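Local coordinates for protein flagellar assembly factor FliW (Geobacillus thermodenitrificans, PDB 5DMD) that probably binds the translational regulator CsrA, relieving repression of target genes such as flagellin, and takes part in flagellum assembly, at residues 58-63 and 91-96. The protein carries 1 engineered substitution. Numbering follows the deposited sequence.
Sequences FVLIEP and ALYVIL
Strand 58-61 runs antiparallel to strand 91-96, twisted to 134° between chain directions. Ile61 and Val94 form the hydrogen-bonded pair: Ile61 N reaches Val94 O at 3.0 Å, and Val94 N returns to Ile61 O. Further along, Leu96 N gives an almost straight bond to Val59 O (2.8 Å), whereas the return link from Val59 N to Leu96 O is made through a water that accepts from the first and donates to the second.

On the face that carries Ile61, Val94 and Leu96, Ile61 holds CG1 in the crowded position between its backbone N and carbonyl carbon (chi1 56°). CG1 thereby meets Val94 CG2, likewise in the crowded position, at 3.6 Å. Leu96 crosses Ile61 at about a right angle, its two methyls dividing the work: CD1 sits 3.7 Å from Ile61 CG2 and also touches Val59 CG1, while CD2 lies against Ile61 CG1 and CD1. Phe45 of the next strand packs on both Ile61 and Leu96.

The other face belongs to Leu60, Tyr93 and Ile95. Leu60 forks between its neighbours: CD1 lies alongside Ile95 CG1 at 3.6 Å, and CD2 lies 3.7 Å from Tyr93 CB, at the root of the ring, the two side chains crossing at about a right angle. Phe58 adds its CB against Ile95 CG2.

Past the strand end, Pro63 lays CB near the Val94 methyls. Glu62 bends at chi2 (94°), bringing OE1 within 2.7 Å of Leu92 O. Both are acceptors, so this closeness could raise the carboxylate's pKa; a water donates to OE1 and accepts from Leu92 N.

With strand 45-50 flanking 58-61 and strand 106-116 flanking 91-96, this is a twisted antiparallel pairing inside the large antiparallel sheet of the FliW fold.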
loop_
_atom_site.group_PDB
_atom_site.type_symbol
_atom_site.label_atom_id
_atom_site.label_comp_id
_atom_site.label_asym_id
_atom_site.label_seq_id
_atom_site.Cartn_x
_atom_site.Cartn_y
_atom_site.Cartn_z
ATOM N N PHE A 58 -2.469 -0.586 7.533
ATOM C CA PHE A 58 -1.237 0.078 7.114
ATOM C C PHE A 58 -1.516 1.442 6.496
ATOM O O PHE A 58 -2.527 1.638 5.812
ATOM C CB PHE A 58 -0.495 -0.796 6.098
ATOM C CG PHE A 58 -0.214 -2.189 6.588
ATOM C CD1 PHE A 58 -1.126 -3.215 6.389
ATOM C CD2 PHE A 58 0.978 -2.473 7.239
ATOM C CE1 PHE A 58 -0.861 -4.501 6.848
ATOM C CE2 PHE A 58 1.255 -3.760 7.696
ATOM C CZ PHE A 58 0.338 -4.772 7.501
ATOM N N VAL A 59 -0.604 2.387 6.735
ATOM C CA VAL A 59 -0.716 3.729 6.171
ATOM C C VAL A 59 -0.053 3.745 4.803
ATOM O O VAL A 59 1.141 3.455 4.688
ATOM C CB VAL A 59 -0.074 4.775 7.091
ATOM C CG1 VAL A 59 -0.212 6.148 6.464
ATOM C CG2 VAL A 59 -0.716 4.733 8.471
ATOM N N LEU A 60 -0.818 4.116 3.776
ATOM C CA LEU A 60 -0.356 4.128 2.397
ATOM C C LEU A 60 -0.344 5.547 1.849
ATOM O O LEU A 60 -1.142 6.399 2.256
ATOM C CB LEU A 60 -1.286 3.301 1.511
ATOM C CG LEU A 60 -1.081 1.786 1.400
ATOM C CD1 LEU A 60 -0.882 1.111 2.736
ATOM C CD2 LEU A 60 -2.295 1.204 0.680
ATOM N N ILE A 61 0.563 5.788 0.904
ATOM C CA ILE A 61 0.502 6.961 0.046
ATOM C C ILE A 61 0.564 6.487 -1.391
ATOM O O ILE A 61 1.089 5.409 -1.693
ATOM C CB ILE A 61 1.646 7.975 0.280
ATOM C CG1 ILE A 61 3.021 7.313 0.126
ATOM C CG2 ILE A 61 1.531 8.616 1.649
ATOM C CD1 ILE A 61 4.171 8.316 -0.082
ATOM N N GLU A 62 0.038 7.300 -2.281
ATOM C CA GLU A 62 0.379 7.131 -3.676
ATOM C C GLU A 62 1.812 7.630 -3.862
ATOM O O GLU A 62 2.122 8.771 -3.493
ATOM C CB GLU A 62 -0.589 7.943 -4.522
ATOM C CG GLU A 62 -0.309 7.871 -5.993
ATOM C CD GLU A 62 -1.137 6.797 -6.643
ATOM O OE1 GLU A 62 -0.547 5.876 -7.244
ATOM O OE2 GLU A 62 -2.374 6.837 -6.508
ATOM N N PRO A 63 2.719 6.803 -4.384
ATOM C CA PRO A 63 4.151 7.138 -4.291
ATOM C C PRO A 63 4.549 8.407 -5.014
ATOM O O PRO A 63 5.447 9.115 -4.543
ATOM C CB PRO A 63 4.854 5.910 -4.886
ATOM C CG PRO A 63 3.771 5.131 -5.575
ATOM C CD PRO A 63 2.502 5.438 -4.876
ATOM N N ALA A 91 -3.496 0.745 -9.719
ATOM C CA ALA A 91 -3.193 1.752 -8.712
ATOM C C ALA A 91 -2.015 1.266 -7.880
ATOM O O ALA A 91 -1.971 0.099 -7.479
ATOM C CB ALA A 91 -4.386 1.984 -7.792
ATOM N N LEU A 92 -1.053 2.156 -7.643
ATOM C CA LEU A 92 0.149 1.841 -6.893
ATOM C C LEU A 92 0.165 2.619 -5.583
ATOM O O LEU A 92 -0.215 3.796 -5.536
ATOM C CB LEU A 92 1.405 2.236 -7.676
ATOM C CG LEU A 92 1.846 1.451 -8.910
ATOM C CD1 LEU A 92 3.123 2.072 -9.472
ATOM C CD2 LEU A 92 2.045 -0.025 -8.610
ATOM N N TYR A 93 0.648 1.970 -4.530
ATOM C CA TYR A 93 0.786 2.590 -3.219
ATOM C C TYR A 93 2.074 2.086 -2.606
ATOM O O TYR A 93 2.539 0.990 -2.931
ATOM C CB TYR A 93 -0.362 2.201 -2.268
ATOM C CG TYR A 93 -1.729 2.563 -2.813
ATOM C CD1 TYR A 93 -2.227 3.850 -2.689
ATOM C CD2 TYR A 93 -2.505 1.621 -3.469
ATOM C CE1 TYR A 93 -3.463 4.189 -3.206
ATOM C CE2 TYR A 93 -3.747 1.950 -3.989
ATOM C CZ TYR A 93 -4.220 3.228 -3.851
ATOM O OH TYR A 93 -5.461 3.544 -4.368
ATOM N N VAL A 94 2.644 2.886 -1.706
ATOM C CA VAL A 94 3.726 2.406 -0.849
ATOM C C VAL A 94 3.342 2.608 0.610
ATOM O O VAL A 94 2.599 3.532 0.957
ATOM C CB VAL A 94 5.093 3.048 -1.165
ATOM C CG1 VAL A 94 5.612 2.563 -2.526
ATOM C CG2 VAL A 94 4.994 4.573 -1.120
ATOM N N ILE A 95 3.860 1.747 1.462
ATOM C CA ILE A 95 3.523 1.768 2.882
ATOM C C ILE A 95 4.499 2.638 3.649
ATOM O O ILE A 95 5.716 2.536 3.480
ATOM C CB ILE A 95 3.470 0.340 3.447
ATOM C CG1 ILE A 95 2.395 -0.447 2.714
ATOM C CG2 ILE A 95 3.190 0.342 4.961
ATOM C CD1 ILE A 95 2.329 -1.897 3.096
ATOM N N LEU A 96 3.962 3.472 4.533
ATOM C CA LEU A 96 4.769 4.355 5.354
ATOM C C LEU A 96 5.124 3.718 6.687
ATOM O O LEU A 96 4.344 2.964 7.275
ATOM C CB LEU A 96 4.022 5.662 5.623
ATOM C CG LEU A 96 3.540 6.481 4.427
ATOM C CD1 LEU A 96 2.996 7.828 4.914
ATOM C CD2 LEU A 96 4.663 6.678 3.412
HETATM O O HOH W 1 1.923 1.831 7.974
HETATM O O HOH W 2 -0.999 4.599 -9.483
#